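Acyl-coenzyme A oxidase (Caenorhabditis elegans, PDB 5K3H) catalyses the FAD-dependent desaturation of acyl-CoA thioesters to (2E)-enoyl-CoA with release of hydrogen peroxide, the first step of peroxisomal beta-oxidation. Local coordinates at residues Ala126-Ser129 with Asp130-Ala134; Arg259-Arg262 with Thr263-Leu266. One frame throughout, in Å; residues are numbered along the deposited sequence.

Contact 1. Residues Ala126-Ser129 with Asp130-Ala134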
# COMPACT_ATOMS: atom_id res chain seq x y z
N ALA B 126 4.87 -4.68 -34.93
CA ALA B 126 3.46 -4.99 -35.13
C ALA B 126 2.79 -4.13 -36.19
O ALA B 126 1.86 -4.61 -36.86
CB ALA B 126 2.70 -4.83 -33.81
N GLN B 127 3.22 -2.88 -36.36
CA GLN B 127 2.47 -1.90 -37.14
C GLN B 127 3.24 -1.28 -38.29
O GLN B 127 2.62 -0.81 -39.25
CB GLN B 127 1.97 -0.77 -36.22
CG GLN B 127 1.24 -1.22 -34.94
CD GLN B 127 1.23 -0.14 -33.85
OE1 GLN B 127 1.80 0.94 -34.04
NE2 GLN B 127 0.58 -0.42 -32.72
N ALA B 128 4.57 -1.23 -38.22
CA ALA B 128 5.36 -0.66 -39.29
C ALA B 128 5.47 -1.65 -40.45
O ALA B 128 5.50 -2.87 -40.23
CB ALA B 128 6.75 -0.26 -38.79
N SER B 129 5.44 -1.13 -41.68
CA SER B 129 5.64 -1.99 -42.84
C SER B 129 7.08 -2.49 -42.86
O SER B 129 7.97 -1.95 -42.19
CB SER B 129 5.32 -1.24 -44.13
OG SER B 129 6.36 -0.31 -44.46
N ASP B 130 7.31 -3.52 -43.67
CA ASP B 130 8.64 -4.08 -43.84
C ASP B 130 9.55 -2.92 -44.24
O ASP B 130 10.57 -2.68 -43.60
CB ASP B 130 8.65 -5.16 -44.92
CG ASP B 130 8.42 -6.54 -44.35
OD1 ASP B 130 9.35 -7.10 -43.72
OD2 ASP B 130 7.31 -7.08 -44.54
N GLU B 131 9.16 -2.20 -45.29
CA GLU B 131 9.94 -1.05 -45.73
C GLU B 131 10.16 -0.06 -44.58
O GLU B 131 11.22 0.57 -44.49
CB GLU B 131 9.26 -0.39 -46.92
CG GLU B 131 10.00 0.77 -47.53
CD GLU B 131 9.31 1.26 -48.80
OE1 GLU B 131 8.15 0.84 -49.05
OE2 GLU B 131 9.94 2.03 -49.57
N GLN B 132 9.15 0.11 -43.72
CA GLN B 132 9.30 1.02 -42.58
C GLN B 132 10.22 0.44 -41.51
O GLN B 132 11.03 1.17 -40.92
CB GLN B 132 7.93 1.39 -42.01
CG GLN B 132 7.16 2.36 -42.90
CD GLN B 132 5.69 2.50 -42.53
OE1 GLN B 132 5.05 1.54 -42.11
NE2 GLN B 132 5.15 3.71 -42.69
N GLN B 133 10.12 -0.87 -41.24
CA GLN B 133 10.99 -1.52 -40.27
C GLN B 133 12.46 -1.40 -40.66
O GLN B 133 13.33 -1.19 -39.80
CB GLN B 133 10.60 -2.98 -40.14
CG GLN B 133 9.25 -3.18 -39.50
CD GLN B 133 8.89 -4.62 -39.40
OE1 GLN B 133 9.64 -5.48 -39.85
NE2 GLN B 133 7.73 -4.92 -38.84
N ALA B 134 12.75 -1.55 -41.96
CA ALA B 134 14.12 -1.39 -42.45
C ALA B 134 14.68 -0.02 -42.12
O ALA B 134 15.89 0.14 -41.94
CB ALA B 134 14.17 -1.67 -43.96
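S129 and Q132 grip each other reciprocally at the start of helix 130-141. The hydroxyl OG of S129 accepts the backbone N-H of Q132 (N to OG 2.9 Å), while the amide oxygen OE1 of Q132 returns to take the backbone N-H of S129 at 2.7 Å from N. That second bond is almost straight, with an angle of 176° at the hydrogen, and S129 N lies in the plane of the Q132 amide, on a lone pair of OE1. A chi1 of 75° turns OG of S129 inward over its own backbone, where it faces the first turn of the helix; the Q132 chain, extended beyond CG, runs back past this hydroxyl, CG at 3.2 Å from OG. A weak bond from S129 OG to Q132 OE1 (3.3 Å) adds to the pair. The carbonyl O of S129 starts the regular helical bonding by accepting from Q133 N at 2.6 Å.

The buried amide of Q132 is well supplied on both ends. Its OE1 also receives M267 N, and its NE2 donates to the carbonyls of T263 and L265, so the amide is held by backbone groups of the loop after strand 258-261. Q133 sends NE2 back to L124 O of the preceding helix, and A128 O accepts from R268 NE. A128 CB rests against the aliphatic carbons Q132 CB and Q133 CG, 3.8 Å and 3.9 Å away. Q127, close to the FAD-binding Y149, directs OE1 to T217 OG1.

Helix 114-127 thus passes into helix 130-141 through a two-residue turn within the acyl-CoA oxidase N-terminal region, and the new helix begins with an N-terminal capping box, S129 as N-cap and Q132 closing it.

Contact 2. Residues Arg259-Arg262 with Thr263-Leu266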
# COMPACT_ATOMS: atom_id res chain seq x y z
N ARG B 259 4.05 18.75 -38.59
CA ARG B 259 3.94 18.06 -39.87
C ARG B 259 4.96 16.93 -40.02
O ARG B 259 6.16 17.13 -39.79
CB ARG B 259 4.12 19.06 -41.01
CG ARG B 259 2.98 20.05 -41.12
CD ARG B 259 3.10 21.02 -42.29
NE ARG B 259 1.84 21.74 -42.43
CZ ARG B 259 0.91 21.47 -43.34
NH1 ARG B 259 1.10 20.52 -44.26
NH2 ARG B 259 -0.22 22.17 -43.34
N ILE B 260 4.47 15.76 -40.42
CA ILE B 260 5.30 14.58 -40.70
C ILE B 260 4.88 14.01 -42.06
O ILE B 260 3.73 14.22 -42.50
CB ILE B 260 5.20 13.53 -39.57
CG1 ILE B 260 3.78 12.98 -39.43
CG2 ILE B 260 5.66 14.11 -38.24
CD1 ILE B 260 3.65 11.92 -38.35
N PRO B 261 5.78 13.33 -42.77
CA PRO B 261 5.43 12.77 -44.09
C PRO B 261 4.28 11.77 -44.02
O PRO B 261 4.01 11.17 -42.99
CB PRO B 261 6.72 12.09 -44.55
CG PRO B 261 7.82 12.76 -43.77
CD PRO B 261 7.22 13.20 -42.48
N ARG B 262 3.62 11.59 -45.16
CA ARG B 262 2.56 10.59 -45.26
C ARG B 262 3.04 9.22 -44.79
O ARG B 262 2.30 8.49 -44.11
CB ARG B 262 2.05 10.48 -46.70
CG ARG B 262 0.81 9.60 -46.82
CD ARG B 262 0.40 9.28 -48.22
NE ARG B 262 1.09 8.12 -48.79
CZ ARG B 262 2.15 8.19 -49.58
NH1 ARG B 262 2.65 9.37 -49.92
NH2 ARG B 262 2.70 7.07 -50.05
N THR B 263 4.27 8.85 -45.15
CA THR B 263 4.77 7.51 -44.87
C THR B 263 5.23 7.31 -43.43
O THR B 263 5.70 6.21 -43.10
CB THR B 263 5.93 7.18 -45.83
OG1 THR B 263 6.90 8.24 -45.76
CG2 THR B 263 5.43 7.03 -47.26
N ASN B 264 5.09 8.32 -42.56
CA ASN B 264 5.26 8.10 -41.12
C ASN B 264 4.04 7.47 -40.47
O ASN B 264 4.13 7.06 -39.31
CB ASN B 264 5.59 9.40 -40.38
CG ASN B 264 7.04 9.80 -40.52
OD1 ASN B 264 7.64 9.65 -41.58
ND2 ASN B 264 7.62 10.32 -39.44
N LEU B 265 2.90 7.40 -41.17
CA LEU B 265 1.81 6.52 -40.76
C LEU B 265 2.29 5.08 -40.86
O LEU B 265 2.75 4.65 -41.92
CB LEU B 265 0.59 6.73 -41.66
CG LEU B 265 -0.54 5.68 -41.58
CD1 LEU B 265 -1.32 5.79 -40.27
CD2 LEU B 265 -1.49 5.74 -42.77
N LEU B 266 2.22 4.34 -39.75
CA LEU B 266 2.65 2.94 -39.74
C LEU B 266 1.64 2.11 -40.53
O LEU B 266 0.46 2.05 -40.18
CB LEU B 266 2.76 2.43 -38.30
CG LEU B 266 3.74 3.21 -37.39
CD1 LEU B 266 3.99 2.49 -36.07
CD2 LEU B 266 5.05 3.51 -38.11
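I260 lays its CD1 methyl against CB of N264, 3.8 Å away, the two side chains crossing at a slant. Between them strand 258-261, which pairs antiparallel with strand 175-179, ends in a short 3-10 turn. Two successive backbone bonds define that turn, each reaching back three residues: N264 N donates to P261 O (3.1 Å), and L265 N to R262 O (3.2 Å).

The N264 amide, buried, has CG beside its own backbone N (chi1 -79°), which swings the group back over the proline. OD1 meets the ring of P261 at CD, 3.7 Å away, and at CG, while ND2 passes I260 CB and donates to M219 O, tying strand 211-221 to the turn. Farther along, L265 packs on F176, F218 and M206, and L266 on V201 and T217.

R262 first extends, CG anti to the backbone N, then bends at chi3 (85°), bringing the guanidinium round beside T263; its NE is held by V272 O. The two branches of T263 part here: OG1 lies 4.0 Å from P261 CB, whereas the CG2 methyl sits over one face of the guanidinium, displaced toward its rim, with CG2 3.9 Å from R262 NH2.

Overall arrangement
Both contacts are local, partly buried turns on the same side of the chain's centre, their centres about 13 Å apart. Contact 1 joins two helices and relies on side-chain capping; contact 2 takes the chain out of a strand and relies on backbone 3-10 bonds, with an asparagine packed on isoleucine and proline while its amide bonds to a neighbouring strand. A128 and Q132 are buried against exposed D130 and E131; I260, N264 and L265 are buried while P261 is exposed. They meet through the Q132 amide, which belongs to the cap of contact 1 and to the loop of contact 2, while L266 CD1 packs on Q127 OE1. The helical N-terminal region is thus fastened to the beta-sheet region.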